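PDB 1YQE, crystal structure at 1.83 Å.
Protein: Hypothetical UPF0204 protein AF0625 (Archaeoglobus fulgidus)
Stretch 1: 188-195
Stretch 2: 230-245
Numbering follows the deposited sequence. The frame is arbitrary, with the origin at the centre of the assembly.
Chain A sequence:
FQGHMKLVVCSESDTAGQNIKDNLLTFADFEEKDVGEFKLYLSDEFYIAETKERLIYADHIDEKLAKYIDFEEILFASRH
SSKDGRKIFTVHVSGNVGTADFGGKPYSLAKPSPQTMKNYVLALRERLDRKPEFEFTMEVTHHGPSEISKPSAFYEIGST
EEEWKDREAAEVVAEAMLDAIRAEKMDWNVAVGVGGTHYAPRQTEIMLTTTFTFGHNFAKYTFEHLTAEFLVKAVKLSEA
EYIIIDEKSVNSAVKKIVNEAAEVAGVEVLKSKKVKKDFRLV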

ATOM      1  N   TRP A 188     -14.377  -5.334   2.553  1.00 15.71           N
ATOM      2  CA  TRP A 188     -14.528  -3.944   2.158  1.00 14.05           C
ATOM      3  C   TRP A 188     -14.666  -3.947   0.636  1.00 14.34           C
ATOM      4  O   TRP A 188     -14.105  -4.815  -0.035  1.00 13.24           O
ATOM      5  CB  TRP A 188     -13.287  -3.131   2.547  1.00 13.34           C
ATOM      6  CG  TRP A 188     -13.026  -3.070   4.018  1.00 14.65           C
ATOM      7  CD1 TRP A 188     -12.051  -3.725   4.711  1.00 11.57           C
ATOM      8  CD2 TRP A 188     -13.750  -2.296   4.976  1.00 13.77           C
ATOM      9  NE1 TRP A 188     -12.118  -3.405   6.041  1.00 12.62           N
ATOM     10  CE2 TRP A 188     -13.154  -2.525   6.233  1.00 13.30           C
ATOM     11  CE3 TRP A 188     -14.850  -1.428   4.895  1.00 15.06           C
ATOM     12  CZ2 TRP A 188     -13.615  -1.917   7.405  1.00 13.41           C
ATOM     13  CZ3 TRP A 188     -15.313  -0.824   6.061  1.00 15.60           C
ATOM     14  CH2 TRP A 188     -14.694  -1.072   7.299  1.00 16.24           C
ATOM     15  N   ASN A 189     -15.420  -2.990   0.101  1.00 13.92           N
ATOM     16  CA  ASN A 189     -15.599  -2.865  -1.344  1.00 14.93           C
ATOM     17  C   ASN A 189     -14.240  -2.448  -1.905  1.00 14.83           C
ATOM     18  O   ASN A 189     -13.598  -1.539  -1.373  1.00 13.98           O
ATOM     19  CB  ASN A 189     -16.661  -1.805  -1.643  1.00 17.06           C
ATOM     20  CG  ASN A 189     -18.030  -2.195  -1.115  1.00 21.97           C
ATOM     21  OD1 ASN A 189     -18.575  -3.231  -1.493  1.00 21.91           O
ATOM     22  ND2 ASN A 189     -18.589  -1.372  -0.232  1.00 20.45           N
ATOM     23  N   VAL A 190     -13.801  -3.113  -2.971  1.00 14.26           N
ATOM     24  CA  VAL A 190     -12.493  -2.838  -3.559  1.00 12.75           C
ATOM     25  C   VAL A 190     -12.566  -2.126  -4.904  1.00 13.32           C
ATOM     26  O   VAL A 190     -13.306  -2.530  -5.799  1.00 11.98           O
ATOM     27  CB  VAL A 190     -11.686  -4.144  -3.756  1.00 13.54           C
ATOM     28  CG1 VAL A 190     -10.271  -3.820  -4.231  1.00 12.86           C
ATOM     29  CG2 VAL A 190     -11.648  -4.942  -2.461  1.00 10.87           C
ATOM     30  N   ALA A 191     -11.779  -1.068  -5.048  1.00 11.65           N
ATOM     31  CA  ALA A 191     -11.767  -0.332  -6.299  1.00 10.45           C
ATOM     32  C   ALA A 191     -10.360   0.007  -6.757  1.00 10.36           C
ATOM     33  O   ALA A 191      -9.410  -0.031  -5.983  1.00 10.13           O
ATOM     34  CB  ALA A 191     -12.561   0.957  -6.148  1.00 11.93           C
ATOM     35  N   VAL A 192     -10.240   0.300  -8.047  1.00 11.47           N
ATOM     36  CA  VAL A 192      -8.989   0.758  -8.606  1.00 11.27           C
ATOM     37  C   VAL A 192      -9.365   2.220  -8.825  1.00 10.84           C
ATOM     38  O   VAL A 192     -10.463   2.508  -9.291  1.00 12.64           O
ATOM     39  CB  VAL A 192      -8.671   0.103  -9.965  1.00 10.64           C
ATOM     40  CG1 VAL A 192      -7.635   0.940 -10.700  1.00 11.19           C
ATOM     41  CG2 VAL A 192      -8.124  -1.302  -9.751  1.00 11.28           C
ATOM     42  N   GLY A 193      -8.483   3.144  -8.473  1.00 12.60           N
ATOM     43  CA  GLY A 193      -8.816   4.547  -8.651  1.00 10.93           C
ATOM     44  C   GLY A 193      -8.083   5.154  -9.822  1.00 12.18           C
ATOM     45  O   GLY A 193      -6.942   4.789 -10.101  1.00 12.56           O
ATOM     46  N   VAL A 194      -8.739   6.084 -10.506  1.00 13.45           N
ATOM     47  CA  VAL A 194      -8.151   6.746 -11.661  1.00 13.76           C
ATOM     48  C   VAL A 194      -8.366   8.254 -11.554  1.00 15.00           C
ATOM     49  O   VAL A 194      -9.500   8.726 -11.495  1.00 15.36           O
ATOM     50  CB  VAL A 194      -8.784   6.239 -12.984  1.00 16.19           C
ATOM     51  CG1 VAL A 194      -8.227   7.023 -14.171  1.00 16.00           C
ATOM     52  CG2 VAL A 194      -8.486   4.746 -13.168  1.00 16.61           C
ATOM     53  N   GLY A 195      -7.268   8.995 -11.517  1.00 15.99           N
ATOM     54  CA  GLY A 195      -7.350  10.441 -11.431  1.00 17.54           C
ATOM     55  C   GLY A 195      -6.785  10.984 -10.135  1.00 18.52           C
ATOM     56  O   GLY A 195      -6.613  10.242  -9.166  1.00 20.86           O
TER
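Stretch 2, residues 230-245: FLVKAVKLSEAEYIII

A strand that pairs with a parallel neighbour can also be roofed by the helix leading into that neighbour, and residues 188-195 and 230-245 illustrate how the helix-turn-strand unit folds over one strand. The helix ending at Ser 238 runs nearly antiparallel to strand 189-194, at 154° between their N-to-C directions and 8.2 Å between axes. Glu 239, with positive phi, breaks the helix, and the chain returns as strand 242-245, parallel in register to strand 189-194 but twisted from it by a crossing angle of -44°, with the axes 4.5 Å apart at closest.

The backbone ladder fixes this register. Glu 241 N donates to Val 190 O at 3.0 Å, and Tyr 242 N adds a weak bond to the same Val 190 O at 3.4 Å. Val 192 then bonds on both sides of Ile 243: Val 192 N to Tyr 242 O at 3.1 Å, and Ile 244 N to Val 192 O at 3.0 Å. Val 194 N to Ile 244 O, also 3.0 Å, continues the pattern.

Under the helix the surfaces are complementary in shape. The principal bump is Val 192, whose CG2 enters a hollow lined by small groups: it lies 3.6 Å from Val 235 CA, 3.7 Å from Ser 238 OG and 4.1 Å from Ala 240 CB. Ser 238 OG donates to Ala 234 O at 2.8 Å, so this polar wall is tied back to its own helix. Toward the turn, Val 190 CG1 reaches Ser 238 O at 3.5 Å; farther along, Val 194 CG2 meets Leu 231 CD2 at 4.1 Å and Ile 243 CG2 at 4.0 Å.

The face bearing Ala 191 has a complementary relief. The small methyl leaves room for a longer neighbour, and Ile 244 CD1 comes to 3.6 Å from Ala 191 CB.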

ATOM      1  N   PHE A 230      -4.392  -2.251 -19.657  1.00 18.87           N
ATOM      2  CA  PHE A 230      -3.600  -2.089 -18.450  1.00 17.32           C
ATOM      3  C   PHE A 230      -4.552  -1.927 -17.266  1.00 15.65           C
ATOM      4  O   PHE A 230      -4.325  -2.493 -16.198  1.00 16.53           O
ATOM      5  CB  PHE A 230      -2.701  -0.856 -18.550  1.00 17.95           C
ATOM      6  CG  PHE A 230      -1.704  -0.747 -17.430  1.00 19.34           C
ATOM      7  CD1 PHE A 230      -0.628  -1.622 -17.355  1.00 20.58           C
ATOM      8  CD2 PHE A 230      -1.853   0.220 -16.439  1.00 20.72           C
ATOM      9  CE1 PHE A 230       0.290  -1.539 -16.310  1.00 21.15           C
ATOM     10  CE2 PHE A 230      -0.942   0.312 -15.389  1.00 20.16           C
ATOM     11  CZ  PHE A 230       0.130  -0.566 -15.325  1.00 21.69           C
ATOM     12  N   LEU A 231      -5.615  -1.149 -17.453  1.00 15.74           N
ATOM     13  CA  LEU A 231      -6.585  -0.951 -16.380  1.00 17.08           C
ATOM     14  C   LEU A 231      -7.275  -2.262 -16.015  1.00 17.43           C
ATOM     15  O   LEU A 231      -7.576  -2.502 -14.848  1.00 16.89           O
ATOM     16  CB  LEU A 231      -7.628   0.100 -16.773  1.00 17.51           C
ATOM     17  CG  LEU A 231      -7.133   1.550 -16.749  1.00 18.47           C
ATOM     18  CD1 LEU A 231      -8.285   2.489 -17.108  1.00 20.24           C
ATOM     19  CD2 LEU A 231      -6.589   1.887 -15.362  1.00 16.65           C
ATOM     20  N   VAL A 232      -7.527  -3.111 -17.008  1.00 17.41           N
ATOM     21  CA  VAL A 232      -8.158  -4.403 -16.742  1.00 18.49           C
ATOM     22  C   VAL A 232      -7.221  -5.251 -15.886  1.00 18.98           C
ATOM     23  O   VAL A 232      -7.662  -5.948 -14.967  1.00 18.08           O
ATOM     24  CB  VAL A 232      -8.479  -5.159 -18.050  1.00 19.79           C
ATOM     25  CG1 VAL A 232      -8.793  -6.619 -17.748  1.00 19.71           C
ATOM     26  CG2 VAL A 232      -9.662  -4.502 -18.744  1.00 18.99           C
ATOM     27  N   LYS A 233      -5.925  -5.185 -16.187  1.00 16.78           N
ATOM     28  CA  LYS A 233      -4.927  -5.925 -15.426  1.00 18.24           C
ATOM     29  C   LYS A 233      -4.907  -5.449 -13.973  1.00 17.35           C
ATOM     30  O   LYS A 233      -4.781  -6.250 -13.048  1.00 15.66           O
ATOM     31  CB  LYS A 233      -3.527  -5.729 -16.020  1.00 20.39           C
ATOM     32  CG  LYS A 233      -2.424  -6.261 -15.106  1.00 22.28           C
ATOM     33  CD  LYS A 233      -1.056  -5.628 -15.380  1.00 27.16           C
ATOM     34  CE  LYS A 233      -0.446  -6.108 -16.682  1.00 30.05           C
ATOM     35  NZ  LYS A 233       0.970  -5.654 -16.820  1.00 30.97           N
ATOM     36  N   ALA A 234      -5.011  -4.138 -13.781  1.00 15.17           N
ATOM     37  CA  ALA A 234      -5.009  -3.562 -12.440  1.00 16.27           C
ATOM     38  C   ALA A 234      -6.239  -4.020 -11.653  1.00 15.56           C
ATOM     39  O   ALA A 234      -6.136  -4.411 -10.490  1.00 13.90           O
ATOM     40  CB  ALA A 234      -4.985  -2.039 -12.528  1.00 12.97           C
ATOM     41  N   VAL A 235      -7.399  -3.956 -12.293  1.00 16.01           N
ATOM     42  CA  VAL A 235      -8.647  -4.364 -11.655  1.00 18.23           C
ATOM     43  C   VAL A 235      -8.614  -5.834 -11.238  1.00 18.11           C
ATOM     44  O   VAL A 235      -8.925  -6.166 -10.095  1.00 18.31           O
ATOM     45  CB  VAL A 235      -9.850  -4.110 -12.599  1.00 17.01           C
ATOM     46  CG1 VAL A 235     -11.059  -4.937 -12.176  1.00 16.02           C
ATOM     47  CG2 VAL A 235     -10.206  -2.632 -12.580  1.00 16.18           C
ATOM     48  N   LYS A 236      -8.227  -6.710 -12.159  1.00 18.23           N
ATOM     49  CA  LYS A 236      -8.174  -8.135 -11.854  1.00 19.65           C
ATOM     50  C   LYS A 236      -7.142  -8.437 -10.779  1.00 19.01           C
ATOM     51  O   LYS A 236      -7.370  -9.270  -9.900  1.00 21.53           O
ATOM     52  CB  LYS A 236      -7.872  -8.940 -13.122  1.00 19.66           C
ATOM     53  CG  LYS A 236      -8.970  -8.870 -14.161  1.00 21.10           C
ATOM     54  CD  LYS A 236      -8.593  -9.618 -15.437  1.00 25.15           C
ATOM     55  CE  LYS A 236      -8.488 -11.118 -15.209  1.00 23.39           C
ATOM     56  NZ  LYS A 236      -8.179 -11.839 -16.475  1.00 23.01           N
ATOM     57  N   LEU A 237      -6.006  -7.751 -10.842  1.00 19.18           N
ATOM     58  CA  LEU A 237      -4.941  -7.942  -9.866  1.00 19.35           C
ATOM     59  C   LEU A 237      -5.408  -7.486  -8.480  1.00 18.20           C
ATOM     60  O   LEU A 237      -5.117  -8.123  -7.468  1.00 18.08           O
ATOM     61  CB  LEU A 237      -3.704  -7.141 -10.292  1.00 19.42           C
ATOM     62  CG  LEU A 237      -2.371  -7.480  -9.624  1.00 20.68           C
ATOM     63  CD1 LEU A 237      -2.011  -8.930  -9.919  1.00 19.19           C
ATOM     64  CD2 LEU A 237      -1.285  -6.544 -10.148  1.00 18.15           C
ATOM     65  N   SER A 238      -6.142  -6.380  -8.445  1.00 18.30           N
ATOM     66  CA  SER A 238      -6.654  -5.826  -7.197  1.00 17.11           C
ATOM     67  C   SER A 238      -7.878  -6.574  -6.681  1.00 16.77           C
ATOM     68  O   SER A 238      -8.272  -6.396  -5.533  1.00 18.43           O
ATOM     69  CB  SER A 238      -7.031  -4.353  -7.391  1.00 18.65           C
ATOM     70  OG  SER A 238      -5.920  -3.584  -7.823  1.00 17.30           O
ATOM     71  N   GLU A 239      -8.468  -7.410  -7.530  1.00 19.01           N
ATOM     72  CA  GLU A 239      -9.680  -8.156  -7.186  1.00 19.30           C
ATOM     73  C   GLU A 239     -10.789  -7.134  -6.934  1.00 19.48           C
ATOM     74  O   GLU A 239     -11.681  -7.329  -6.107  1.00 16.27           O
ATOM     75  CB  GLU A 239      -9.440  -9.056  -5.959  1.00 19.51           C
ATOM     76  CG  GLU A 239      -8.342 -10.097  -6.219  1.00 23.45           C
ATOM     77  CD  GLU A 239      -8.182 -11.141  -5.118  1.00 25.79           C
ATOM     78  OE1 GLU A 239      -7.114 -11.791  -5.086  1.00 25.63           O
ATOM     79  OE2 GLU A 239      -9.111 -11.327  -4.300  1.00 24.47           O
ATOM     80  N   ALA A 240     -10.723  -6.041  -7.690  1.00 17.90           N
ATOM     81  CA  ALA A 240     -11.683  -4.954  -7.586  1.00 18.23           C
ATOM     82  C   ALA A 240     -12.984  -5.226  -8.320  1.00 18.48           C
ATOM     83  O   ALA A 240     -13.004  -5.907  -9.348  1.00 19.07           O
ATOM     84  CB  ALA A 240     -11.067  -3.672  -8.124  1.00 14.12           C
ATOM     85  N   GLU A 241     -14.070  -4.687  -7.781  1.00 17.41           N
ATOM     86  CA  GLU A 241     -15.378  -4.826  -8.407  1.00 20.43           C
ATOM     87  C   GLU A 241     -15.809  -3.455  -8.909  1.00 17.48           C
ATOM     88  O   GLU A 241     -16.909  -3.297  -9.434  1.00 18.95           O
ATOM     89  CB  GLU A 241     -16.413  -5.347  -7.403  1.00 22.93           C
ATOM     90  CG  GLU A 241     -16.259  -6.815  -7.033  1.00 29.70           C
ATOM     91  CD  GLU A 241     -16.257  -7.732  -8.250  1.00 35.11           C
ATOM     92  OE1 GLU A 241     -17.059  -7.503  -9.183  1.00 36.34           O
ATOM     93  OE2 GLU A 241     -15.456  -8.694  -8.270  1.00 40.43           O
ATOM     94  N   TYR A 242     -14.929  -2.468  -8.764  1.00 17.34           N
ATOM     95  CA  TYR A 242     -15.250  -1.100  -9.170  1.00 16.27           C
ATOM     96  C   TYR A 242     -14.034  -0.299  -9.607  1.00 13.23           C
ATOM     97  O   TYR A 242     -12.901  -0.631  -9.272  1.00 13.18           O
ATOM     98  CB  TYR A 242     -15.841  -0.318  -7.993  1.00 17.24           C
ATOM     99  CG  TYR A 242     -17.053  -0.908  -7.332  1.00 18.38           C
ATOM    100  CD1 TYR A 242     -18.336  -0.624  -7.804  1.00 19.28           C
ATOM    101  CD2 TYR A 242     -16.926  -1.734  -6.217  1.00 18.94           C
ATOM    102  CE1 TYR A 242     -19.460  -1.144  -7.176  1.00 19.96           C
ATOM    103  CE2 TYR A 242     -18.049  -2.263  -5.584  1.00 17.88           C
ATOM    104  CZ  TYR A 242     -19.309  -1.963  -6.068  1.00 19.43           C
ATOM    105  OH  TYR A 242     -20.421  -2.465  -5.437  1.00 21.25           O
ATOM    106  N   ILE A 243     -14.300   0.767 -10.353  1.00 13.93           N
ATOM    107  CA  ILE A 243     -13.268   1.713 -10.754  1.00 12.77           C
ATOM    108  C   ILE A 243     -13.865   3.032 -10.279  1.00 14.50           C
ATOM    109  O   ILE A 243     -14.994   3.363 -10.632  1.00 16.96           O
ATOM    110  CB  ILE A 243     -13.067   1.822 -12.281  1.00 13.71           C
ATOM    111  CG1 ILE A 243     -12.528   0.512 -12.848  1.00 12.12           C
ATOM    112  CG2 ILE A 243     -12.061   2.945 -12.585  1.00 12.65           C
ATOM    113  CD1 ILE A 243     -12.370   0.512 -14.355  1.00 15.35           C
ATOM    114  N   ILE A 244     -13.137   3.761  -9.445  1.00 14.39           N
ATOM    115  CA  ILE A 244     -13.624   5.051  -8.971  1.00 14.56           C
ATOM    116  C   ILE A 244     -12.822   6.121  -9.694  1.00 16.32           C
ATOM    117  O   ILE A 244     -11.605   6.013  -9.810  1.00 14.74           O
ATOM    118  CB  ILE A 244     -13.420   5.211  -7.447  1.00 15.49           C
ATOM    119  CG1 ILE A 244     -14.320   4.232  -6.697  1.00 13.95           C
ATOM    120  CG2 ILE A 244     -13.738   6.637  -7.023  1.00 14.90           C
ATOM    121  CD1 ILE A 244     -14.019   4.143  -5.214  1.00 11.68           C
ATOM    122  N   ILE A 245     -13.504   7.148 -10.190  1.00 17.77           N
ATOM    123  CA  ILE A 245     -12.817   8.224 -10.890  1.00 19.74           C
ATOM    124  C   ILE A 245     -12.896   9.531 -10.114  1.00 21.30           C
ATOM    125  O   ILE A 245     -13.876   9.795  -9.412  1.00 20.19           O
ATOM    126  CB  ILE A 245     -13.414   8.474 -12.300  1.00 20.87           C
ATOM    127  CG1 ILE A 245     -14.914   8.762 -12.187  1.00 22.27           C
ATOM    128  CG2 ILE A 245     -13.140   7.279 -13.209  1.00 20.33           C
ATOM    129  CD1 ILE A 245     -15.559   9.185 -13.492  1.00 25.54           C
TER